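Local atomic coordinates of proline dehydrogenase (Bradyrhizobium japonicum USDA 110, PDB entry 3HAZ), a protein that probably oxidises proline to glutamate in two steps, pairing an FAD-dependent proline dehydrogenase with an NAD-dependent aldehyde dehydrogenase that acts on glutamate semialdehyde. Residues 42-50 / 426-435; 211-222 / 265-275. One frame throughout, in Å; residues are numbered along the deposited sequence.

Interaction 1: residues 42-50 / 426-435; sequences TATRLIEAI and ALYEQLAKDH. With SO4 (sulfate ion), chain J.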
loop_
_atom_site.group_PDB
_atom_site.type_symbol
_atom_site.label_atom_id
_atom_site.label_comp_id
_atom_site.label_asym_id
_atom_site.label_seq_id
_atom_site.Cartn_x
_atom_site.Cartn_y
_atom_site.Cartn_z
ATOM N N THR A 42 -18.460 -19.890 -40.127
ATOM C CA THR A 42 -18.145 -18.934 -41.185
ATOM C C THR A 42 -16.970 -18.033 -40.811
ATOM O O THR A 42 -16.037 -17.851 -41.599
ATOM C CB THR A 42 -19.360 -18.034 -41.524
ATOM O OG1 THR A 42 -20.394 -18.826 -42.118
ATOM C CG2 THR A 42 -18.962 -16.933 -42.502
ATOM N N ALA A 43 -17.022 -17.468 -39.610
ATOM C CA ALA A 43 -15.990 -16.543 -39.152
ATOM C C ALA A 43 -14.623 -17.216 -38.961
ATOM O O ALA A 43 -13.590 -16.640 -39.314
ATOM C CB ALA A 43 -16.433 -15.834 -37.872
ATOM N N THR A 44 -14.614 -18.424 -38.398
ATOM C CA THR A 44 -13.368 -19.180 -38.269
ATOM C C THR A 44 -12.753 -19.433 -39.651
ATOM O O THR A 44 -11.548 -19.289 -39.844
ATOM C CB THR A 44 -13.579 -20.528 -37.543
ATOM O OG1 THR A 44 -14.107 -20.292 -36.231
ATOM C CG2 THR A 44 -12.263 -21.289 -37.425
ATOM N N ARG A 45 -13.588 -19.799 -40.616
ATOM C CA ARG A 45 -13.106 -20.045 -41.968
ATOM C C ARG A 45 -12.534 -18.780 -42.611
ATOM O O ARG A 45 -11.542 -18.839 -43.336
ATOM C CB ARG A 45 -14.212 -20.648 -42.836
ATOM C CG ARG A 45 -14.591 -22.077 -42.429
ATOM C CD ARG A 45 -15.746 -22.615 -43.256
ATOM N NE ARG A 45 -15.451 -22.654 -44.687
ATOM C CZ ARG A 45 -14.954 -23.713 -45.322
ATOM N NH1 ARG A 45 -14.685 -24.826 -44.649
ATOM N NH2 ARG A 45 -14.721 -23.662 -46.630
ATOM N N LEU A 46 -13.163 -17.639 -42.347
ATOM C CA LEU A 46 -12.676 -16.373 -42.888
ATOM C C LEU A 46 -11.311 -16.035 -42.291
ATOM O O LEU A 46 -10.388 -15.661 -43.007
ATOM C CB LEU A 46 -13.675 -15.242 -42.628
ATOM C CG LEU A 46 -15.068 -15.373 -43.263
ATOM C CD1 LEU A 46 -15.933 -14.165 -42.930
ATOM C CD2 LEU A 46 -14.986 -15.563 -44.770
ATOM N N ILE A 47 -11.185 -16.191 -40.979
ATOM C CA ILE A 47 -9.941 -15.865 -40.284
ATOM C C ILE A 47 -8.802 -16.835 -40.640
ATOM O O ILE A 47 -7.646 -16.431 -40.750
ATOM C CB ILE A 47 -10.161 -15.818 -38.768
ATOM C CG1 ILE A 47 -10.995 -14.589 -38.402
ATOM C CG2 ILE A 47 -8.828 -15.813 -38.024
ATOM C CD1 ILE A 47 -11.609 -14.676 -37.017
ATOM N N GLU A 48 -9.138 -18.108 -40.829
ATOM C CA GLU A 48 -8.167 -19.094 -41.308
ATOM C C GLU A 48 -7.586 -18.680 -42.648
ATOM O O GLU A 48 -6.374 -18.749 -42.858
ATOM C CB GLU A 48 -8.808 -20.477 -41.443
ATOM C CG GLU A 48 -9.001 -21.198 -40.132
ATOM C CD GLU A 48 -9.502 -22.611 -40.324
ATOM O OE1 GLU A 48 -10.454 -22.793 -41.111
ATOM O OE2 GLU A 48 -8.947 -23.537 -39.690
ATOM N N ALA A 49 -8.459 -18.261 -43.561
ATOM C CA ALA A 49 -8.014 -17.764 -44.853
ATOM C C ALA A 49 -7.137 -16.528 -44.667
ATOM O O ALA A 49 -6.105 -16.385 -45.316
ATOM C CB ALA A 49 -9.211 -17.442 -45.750
ATOM N N ILE A 50 -7.554 -15.633 -43.778
ATOM C CA ILE A 50 -6.791 -14.419 -43.531
ATOM C C ILE A 50 -5.392 -14.767 -43.040
ATOM O O ILE A 50 -4.412 -14.123 -43.411
ATOM C CB ILE A 50 -7.477 -13.512 -42.495
ATOM C CG1 ILE A 50 -8.727 -12.859 -43.090
ATOM C CG2 ILE A 50 -6.514 -12.439 -42.013
ATOM C CD1 ILE A 50 -9.552 -12.099 -42.060
ATOM N N ALA A 426 -8.146 -11.579 -48.455
ATOM C CA ALA A 426 -8.269 -12.992 -48.125
ATOM C C ALA A 426 -9.658 -13.268 -47.560
ATOM O O ALA A 426 -10.289 -14.267 -47.899
ATOM C CB ALA A 426 -7.180 -13.421 -47.134
ATOM N N LEU A 427 -10.133 -12.374 -46.701
ATOM C CA LEU A 427 -11.460 -12.509 -46.109
ATOM C C LEU A 427 -12.537 -12.703 -47.185
ATOM O O LEU A 427 -13.219 -13.728 -47.218
ATOM C CB LEU A 427 -11.775 -11.283 -45.245
ATOM C CG LEU A 427 -13.025 -11.274 -44.363
ATOM C CD1 LEU A 427 -13.033 -10.028 -43.482
ATOM C CD2 LEU A 427 -14.303 -11.355 -45.201
ATOM N N TYR A 428 -12.683 -11.726 -48.071
ATOM C CA TYR A 428 -13.786 -11.765 -49.032
ATOM C C TYR A 428 -13.636 -12.819 -50.137
ATOM O O TYR A 428 -14.634 -13.333 -50.636
ATOM C CB TYR A 428 -14.065 -10.374 -49.605
ATOM C CG TYR A 428 -14.788 -9.484 -48.617
ATOM C CD1 TYR A 428 -14.129 -8.442 -47.976
ATOM C CD2 TYR A 428 -16.129 -9.707 -48.306
ATOM C CE1 TYR A 428 -14.793 -7.628 -47.059
ATOM C CE2 TYR A 428 -16.801 -8.908 -47.389
ATOM C CZ TYR A 428 -16.127 -7.868 -46.772
ATOM O OH TYR A 428 -16.785 -7.069 -45.867
ATOM N N GLU A 429 -12.401 -13.145 -50.507
ATOM C CA GLU A 429 -12.159 -14.252 -51.432
ATOM C C GLU A 429 -12.691 -15.556 -50.839
ATOM O O GLU A 429 -13.349 -16.336 -51.523
ATOM C CB GLU A 429 -10.669 -14.393 -51.740
ATOM C CG GLU A 429 -10.140 -13.393 -52.753
ATOM C CD GLU A 429 -8.665 -13.598 -53.048
ATOM O OE1 GLU A 429 -8.018 -14.393 -52.331
ATOM O OE2 GLU A 429 -8.155 -12.963 -53.997
ATOM N N GLN A 430 -12.398 -15.784 -49.562
ATOM C CA GLN A 430 -12.880 -16.975 -48.877
ATOM C C GLN A 430 -14.400 -16.946 -48.747
ATOM O O GLN A 430 -15.064 -17.966 -48.930
ATOM C CB GLN A 430 -12.235 -17.115 -47.500
ATOM C CG GLN A 430 -12.693 -18.364 -46.744
ATOM C CD GLN A 430 -12.309 -19.644 -47.463
ATOM O OE1 GLN A 430 -11.229 -19.739 -48.048
ATOM N NE2 GLN A 430 -13.194 -20.637 -47.425
ATOM N N LEU A 431 -14.946 -15.775 -48.430
ATOM C CA LEU A 431 -16.392 -15.620 -48.320
ATOM C C LEU A 431 -17.061 -15.986 -49.646
ATOM O O LEU A 431 -18.126 -16.602 -49.671
ATOM C CB LEU A 431 -16.759 -14.182 -47.929
ATOM C CG LEU A 431 -18.246 -13.920 -47.672
ATOM C CD1 LEU A 431 -18.686 -14.563 -46.353
ATOM C CD2 LEU A 431 -18.549 -12.427 -47.661
ATOM N N ALA A 432 -16.431 -15.594 -50.746
ATOM C CA ALA A 432 -16.974 -15.865 -52.068
ATOM C C ALA A 432 -16.896 -17.354 -52.366
ATOM O O ALA A 432 -17.808 -17.921 -52.961
ATOM C CB ALA A 432 -16.234 -15.064 -53.129
ATOM N N LYS A 433 -15.803 -17.982 -51.944
ATOM C CA LYS A 433 -15.648 -19.425 -52.101
ATOM C C LYS A 433 -16.759 -20.184 -51.392
ATOM O O LYS A 433 -17.241 -21.198 -51.890
ATOM C CB LYS A 433 -14.298 -19.898 -51.555
ATOM C CG LYS A 433 -13.087 -19.462 -52.361
ATOM C CD LYS A 433 -11.844 -20.214 -51.908
ATOM C CE LYS A 433 -10.584 -19.594 -52.478
ATOM N NZ LYS A 433 -10.668 -19.446 -53.957
ATOM N N ASP A 434 -17.152 -19.701 -50.218
ATOM C CA ASP A 434 -18.122 -20.415 -49.393
ATOM C C ASP A 434 -19.560 -19.994 -49.693
ATOM O O ASP A 434 -20.506 -20.662 -49.287
ATOM C CB ASP A 434 -17.808 -20.221 -47.907
ATOM C CG ASP A 434 -16.467 -20.821 -47.510
ATOM O OD1 ASP A 434 -15.967 -21.693 -48.248
ATOM O OD2 ASP A 434 -15.914 -20.420 -46.464
ATOM N N HIS A 435 -19.721 -18.886 -50.407
ATOM C CA HIS A 435 -21.052 -18.381 -50.725
ATOM C C HIS A 435 -21.066 -17.734 -52.104
ATOM O O HIS A 435 -20.766 -16.546 -52.253
ATOM C CB HIS A 435 -21.511 -17.390 -49.651
ATOM C CG HIS A 435 -21.401 -17.922 -48.253
ATOM N ND1 HIS A 435 -22.394 -18.674 -47.663
ATOM C CD2 HIS A 435 -20.416 -17.809 -47.330
ATOM C CE1 HIS A 435 -22.026 -19.001 -46.436
ATOM N NE2 HIS A 435 -20.827 -18.491 -46.210
HETATM S S SO4 J . -5.451 -8.959 -46.980
HETATM O O1 SO4 J . -6.172 -10.155 -47.414
HETATM O O2 SO4 J . -4.035 -9.097 -47.320
HETATM O O3 SO4 J . -5.998 -7.775 -47.645
HETATM O O4 SO4 J . -5.592 -8.818 -45.532
HETATM O O HOH W 1 -16.845 -18.748 -44.758
HETATM O O HOH W 2 -19.310 -19.976 -44.540
#
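Arg-45 and Asp-434 clasp each other where helix 33-50, from the N-terminal region, lies against helix 425-434 of the proline dehydrogenase barrel. The axes of the two helical segments run 131° apart and come within 8.0 Å. The arginine presents its side, NE and NH2, to the carboxylate in a bidentate salt bridge: NE reaches Asp-434 OD2 at 2.9 Å, nearly straight, and NH2 reaches OD1. The two planes stand 55° apart, and both nitrogens come from above the carboxylate plane. Gln-430 NE2 donates to the same OD2 from the opposite face, its chain bent at chi2 (63°) so that the amide turns along its own helix to the acid. Water 1 donates to OD2 as well, which should favour the charged form.

Beneath this polar edge, Leu-46 drives CD2 against Leu-427 O and the CB of Leu-431, while its CD1 meets Leu-427 CD2 at 4.0 Å. Ile-50 lies alongside Leu-427, pointing the same way, and also touches the FAD-binding Phe-469. Ala-49 CB packs on Gln-430 CB at 3.5 Å. At the far end the sulfate, probably from the crystallisation liquor, takes an almost linear bond from Ala-426 N to its O1, 2.6 Å long.

Interaction 2: residues 211-222 / 265-275; sequences FDAYASAIETIG and DLAQRAKAHDL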
loop_
_atom_site.group_PDB
_atom_site.type_symbol
_atom_site.label_atom_id
_atom_site.label_comp_id
_atom_site.label_asym_id
_atom_site.label_seq_id
_atom_site.Cartn_x
_atom_site.Cartn_y
_atom_site.Cartn_z
ATOM N N PHE A 211 -14.531 19.148 -57.752
ATOM C CA PHE A 211 -15.701 18.944 -58.604
ATOM C C PHE A 211 -15.279 18.388 -59.963
ATOM O O PHE A 211 -15.827 17.391 -60.427
ATOM C CB PHE A 211 -16.501 20.241 -58.796
ATOM C CG PHE A 211 -17.639 20.105 -59.768
ATOM C CD1 PHE A 211 -18.921 19.830 -59.322
ATOM C CD2 PHE A 211 -17.421 20.225 -61.136
ATOM C CE1 PHE A 211 -19.970 19.687 -60.226
ATOM C CE2 PHE A 211 -18.464 20.085 -62.042
ATOM C CZ PHE A 211 -19.740 19.813 -61.588
ATOM N N ASP A 212 -14.302 19.038 -60.591
ATOM C CA ASP A 212 -13.816 18.610 -61.902
ATOM C C ASP A 212 -13.238 17.197 -61.856
ATOM O O ASP A 212 -13.489 16.389 -62.747
ATOM C CB ASP A 212 -12.767 19.589 -62.438
ATOM C CG ASP A 212 -13.352 20.953 -62.767
ATOM O OD1 ASP A 212 -14.590 21.066 -62.893
ATOM O OD2 ASP A 212 -12.570 21.917 -62.898
ATOM N N ALA A 213 -12.465 16.900 -60.817
ATOM C CA ALA A 213 -11.899 15.560 -60.660
ATOM C C ALA A 213 -12.987 14.487 -60.568
ATOM O O ALA A 213 -12.897 13.442 -61.226
ATOM C CB ALA A 213 -10.967 15.497 -59.442
ATOM N N TYR A 214 -14.009 14.739 -59.753
ATOM C CA TYR A 214 -15.133 13.809 -59.658
ATOM C C TYR A 214 -15.793 13.642 -61.024
ATOM O O TYR A 214 -16.086 12.528 -61.446
ATOM C CB TYR A 214 -16.197 14.315 -58.680
ATOM C CG TYR A 214 -15.821 14.300 -57.212
ATOM C CD1 TYR A 214 -15.200 13.199 -56.634
ATOM C CD2 TYR A 214 -16.138 15.382 -56.389
ATOM C CE1 TYR A 214 -14.872 13.190 -55.272
ATOM C CE2 TYR A 214 -15.822 15.383 -55.036
ATOM C CZ TYR A 214 -15.185 14.289 -54.484
ATOM O OH TYR A 214 -14.880 14.295 -53.144
ATOM N N ALA A 215 -16.051 14.770 -61.687
ATOM C CA ALA A 215 -16.695 14.766 -62.994
ATOM C C ALA A 215 -15.883 13.923 -63.958
ATOM O O ALA A 215 -16.429 13.087 -64.670
ATOM C CB ALA A 215 -16.853 16.191 -63.522
ATOM N N SER A 216 -14.571 14.141 -63.965
ATOM C CA SER A 216 -13.669 13.360 -64.807
ATOM C C SER A 216 -13.676 11.879 -64.431
ATOM O O SER A 216 -13.632 11.015 -65.310
ATOM C CB SER A 216 -12.237 13.911 -64.742
ATOM O OG SER A 216 -12.142 15.190 -65.354
ATOM N N ALA A 217 -13.729 11.581 -63.132
ATOM C CA ALA A 217 -13.711 10.189 -62.674
ATOM C C ALA A 217 -14.977 9.452 -63.118
ATOM O O ALA A 217 -14.931 8.304 -63.561
ATOM C CB ALA A 217 -13.553 10.123 -61.135
ATOM N N ILE A 218 -16.112 10.129 -62.975
ATOM C CA ILE A 218 -17.392 9.596 -63.404
ATOM C C ILE A 218 -17.389 9.223 -64.903
ATOM O O ILE A 218 -17.893 8.169 -65.277
ATOM C CB ILE A 218 -18.527 10.584 -63.065
ATOM C CG1 ILE A 218 -18.799 10.557 -61.558
ATOM C CG2 ILE A 218 -19.793 10.252 -63.847
ATOM C CD1 ILE A 218 -19.683 11.713 -61.067
ATOM N N GLU A 219 -16.802 10.068 -65.750
ATOM C CA GLU A 219 -16.681 9.738 -67.170
ATOM C C GLU A 219 -15.774 8.527 -67.401
ATOM O O GLU A 219 -16.119 7.617 -68.162
ATOM C CB GLU A 219 -16.204 10.941 -67.983
ATOM C CG GLU A 219 -17.205 12.075 -67.995
ATOM C CD GLU A 219 -18.619 11.590 -68.278
ATOM O OE1 GLU A 219 -18.827 10.912 -69.309
ATOM O OE2 GLU A 219 -19.525 11.895 -67.474
ATOM N N THR A 220 -14.624 8.505 -66.735
ATOM C CA THR A 220 -13.716 7.366 -66.849
ATOM C C THR A 220 -14.399 6.068 -66.427
ATOM O O THR A 220 -14.390 5.080 -67.166
ATOM C CB THR A 220 -12.444 7.564 -66.004
ATOM O OG1 THR A 220 -11.712 8.684 -66.512
ATOM C CG2 THR A 220 -11.560 6.310 -66.051
ATOM N N ILE A 221 -14.980 6.074 -65.231
ATOM C CA ILE A 221 -15.690 4.910 -64.711
ATOM C C ILE A 221 -16.812 4.518 -65.657
ATOM O O ILE A 221 -17.014 3.333 -65.941
ATOM C CB ILE A 221 -16.308 5.193 -63.327
ATOM C CG1 ILE A 221 -15.230 5.236 -62.251
ATOM C CG2 ILE A 221 -17.342 4.140 -62.973
ATOM C CD1 ILE A 221 -15.734 5.793 -60.932
ATOM N N GLY A 222 -17.534 5.530 -66.135
ATOM C CA GLY A 222 -18.669 5.341 -67.021
ATOM C C GLY A 222 -18.323 4.569 -68.279
ATOM O O GLY A 222 -18.954 3.559 -68.594
ATOM N N ASP A 265 -25.217 18.312 -59.942
ATOM C CA ASP A 265 -24.542 18.174 -61.230
ATOM C C ASP A 265 -23.762 16.862 -61.288
ATOM O O ASP A 265 -23.846 16.115 -62.267
ATOM C CB ASP A 265 -23.608 19.368 -61.461
ATOM C CG ASP A 265 -23.020 19.405 -62.867
ATOM O OD1 ASP A 265 -23.081 18.391 -63.592
ATOM O OD2 ASP A 265 -22.488 20.464 -63.248
ATOM N N LEU A 266 -23.012 16.577 -60.230
ATOM C CA LEU A 266 -22.246 15.337 -60.171
ATOM C C LEU A 266 -23.146 14.089 -60.146
ATOM O O LEU A 266 -22.865 13.113 -60.827
ATOM C CB LEU A 266 -21.281 15.348 -58.986
ATOM C CG LEU A 266 -20.097 16.326 -59.046
ATOM C CD1 LEU A 266 -19.258 16.244 -57.762
ATOM C CD2 LEU A 266 -19.220 16.083 -60.278
ATOM N N ALA A 267 -24.229 14.133 -59.375
ATOM C CA ALA A 267 -25.181 13.021 -59.316
ATOM C C ALA A 267 -25.809 12.746 -60.687
ATOM O O ALA A 267 -25.993 11.594 -61.076
ATOM C CB ALA A 267 -26.273 13.309 -58.287
ATOM N N GLN A 268 -26.140 13.814 -61.405
ATOM C CA GLN A 268 -26.713 13.701 -62.739
ATOM C C GLN A 268 -25.730 13.029 -63.700
ATOM O O GLN A 268 -26.116 12.209 -64.527
ATOM C CB GLN A 268 -27.112 15.077 -63.268
ATOM C CG GLN A 268 -28.203 15.789 -62.449
ATOM C CD GLN A 268 -28.499 17.187 -62.976
ATOM O OE1 GLN A 268 -27.686 17.773 -63.698
ATOM N NE2 GLN A 268 -29.668 17.726 -62.628
ATOM N N ARG A 269 -24.456 13.377 -63.575
ATOM C CA ARG A 269 -23.429 12.798 -64.425
ATOM C C ARG A 269 -23.265 11.314 -64.128
ATOM O O ARG A 269 -23.023 10.518 -65.035
ATOM C CB ARG A 269 -22.105 13.527 -64.226
ATOM C CG ARG A 269 -22.052 14.895 -64.898
ATOM C CD ARG A 269 -20.983 15.763 -64.256
ATOM N NE ARG A 269 -20.871 17.062 -64.903
ATOM C CZ ARG A 269 -20.101 17.302 -65.957
ATOM N NH1 ARG A 269 -19.378 16.325 -66.492
ATOM N NH2 ARG A 269 -20.057 18.518 -66.479
ATOM N N ALA A 270 -23.383 10.956 -62.850
ATOM C CA ALA A 270 -23.310 9.564 -62.425
ATOM C C ALA A 270 -24.548 8.806 -62.906
ATOM O O ALA A 270 -24.454 7.679 -63.386
ATOM C CB ALA A 270 -23.192 9.486 -60.904
ATOM N N LYS A 271 -25.708 9.437 -62.767
ATOM C CA LYS A 271 -26.959 8.847 -63.221
ATOM C C LYS A 271 -26.891 8.492 -64.706
ATOM O O LYS A 271 -27.330 7.418 -65.113
ATOM C CB LYS A 271 -28.131 9.800 -62.958
ATOM C CG LYS A 271 -29.422 9.394 -63.669
ATOM C CD LYS A 271 -30.601 10.228 -63.186
ATOM C CE LYS A 271 -31.894 9.838 -63.883
ATOM N NZ LYS A 271 -32.008 10.436 -65.240
ATOM N N ALA A 272 -26.331 9.395 -65.507
ATOM C CA ALA A 272 -26.233 9.181 -66.947
ATOM C C ALA A 272 -25.428 7.926 -67.303
ATOM O O ALA A 272 -25.610 7.363 -68.374
ATOM C CB ALA A 272 -25.654 10.411 -67.638
ATOM N N HIS A 273 -24.540 7.490 -66.412
ATOM C CA HIS A 273 -23.834 6.226 -66.620
ATOM C C HIS A 273 -24.411 5.137 -65.732
ATOM O O HIS A 273 -23.855 4.037 -65.647
ATOM C CB HIS A 273 -22.332 6.368 -66.354
ATOM C CG HIS A 273 -21.609 7.161 -67.395
ATOM N ND1 HIS A 273 -21.658 6.847 -68.736
ATOM C CD2 HIS A 273 -20.818 8.255 -67.291
ATOM C CE1 HIS A 273 -20.929 7.715 -69.415
ATOM N NE2 HIS A 273 -20.411 8.582 -68.562
ATOM N N ASP A 274 -25.520 5.454 -65.071
ATOM C CA ASP A 274 -26.195 4.528 -64.166
ATOM C C ASP A 274 -25.234 3.957 -63.131
ATOM O O ASP A 274 -25.170 2.745 -62.939
ATOM C CB ASP A 274 -26.850 3.389 -64.951
ATOM C CG ASP A 274 -27.877 2.630 -64.130
ATOM O OD1 ASP A 274 -28.475 3.241 -63.221
ATOM O OD2 ASP A 274 -28.083 1.427 -64.390
ATOM N N LEU A 275 -24.492 4.839 -62.465
ATOM C CA LEU A 275 -23.494 4.429 -61.480
ATOM C C LEU A 275 -24.037 4.466 -60.053
ATOM O O LEU A 275 -25.052 5.096 -59.780
ATOM C CB LEU A 275 -22.253 5.329 -61.568
ATOM C CG LEU A 275 -21.509 5.414 -62.909
ATOM C CD1 LEU A 275 -20.361 6.415 -62.790
ATOM C CD2 LEU A 275 -21.000 4.041 -63.357
HETATM O O HOH W 3 -18.861 13.552 -65.522
HETATM O O HOH W 4 -22.083 11.583 -67.454
#
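Two neighbouring helices on the outside of the proline dehydrogenase barrel, 204-223 and 252-272, pack side by side here, the axes of the two segments 9.5 Å apart and only 6° from parallel. Leu-266 fits between Phe-211, Tyr-214 and Ala-215. Its CD2 sits over one face of the Phe-211 ring, offset toward the rim, in a CH-pi contact 3.9 Å from the ring centroid, while CD1 meets Tyr-214 CD2 at 3.5 Å. The phenyl ring reaches across because its CG is anti to the backbone N (chi1 175°), and its CZ edge meets Asp-265 OD2. The other oxygen of that acid, OD1, takes a bond from Arg-269 NE one turn on, and the guanidinium lays a face over Ala-215 CB.

Helix 204-223 follows strand 193-196 and helix 252-272 follows strand 235-238, its parallel neighbour, so the contact joins the outer helices of successive beta-alpha units of a TIM-type barrel. Ile-218 faces the partner helix with CG2 and CD1 and also touches Ile-236 of strand 235-238; Tyr-214 OH bonds Lys-239 N.

Near the C-terminal ends the contact turns polar. His-273 NE2 donates to Glu-219 OE1 at 2.9 Å, almost straight (175°) and in the ring plane, but from above the carboxylate plane. Gly-222 CA lies 3.6 Å from the centroid of the same ring, over its face, where a CB would clash with His-273 CD2. Replacing His-273 by an alanine would probably strip Glu-219 OE1 of this donor and open a gap over Gly-222. Waters 3 and 4 both donate to Glu-219 OE2, water 3 also accepting from Arg-269 NH1. A Schellman motif, with Asp-274 at C-prime, closes the second helix: Leu-275 N returns to Ala-270 O at 3.0 Å.

Overall arrangement
Both contacts concern the proline dehydrogenase half of the chain, but in different ways. Interaction 2 joins the outer helices of two successive beta-alpha units of the barrel, whereas interaction 1 brings an N-terminal helix onto a late barrel helix across 376 residues, so that interaction 2 is nested within the loop it closes. Their centres are 33 Å apart and the nearest atoms about 19 Å, with no touch between them. In interaction 1 the side chain of Leu-427 is about 8 Å from the bound FAD and about 5 Å from the side chain of FAD-binding His-397; in interaction 2 that of Tyr-214 is about 10 Å from the cofactor.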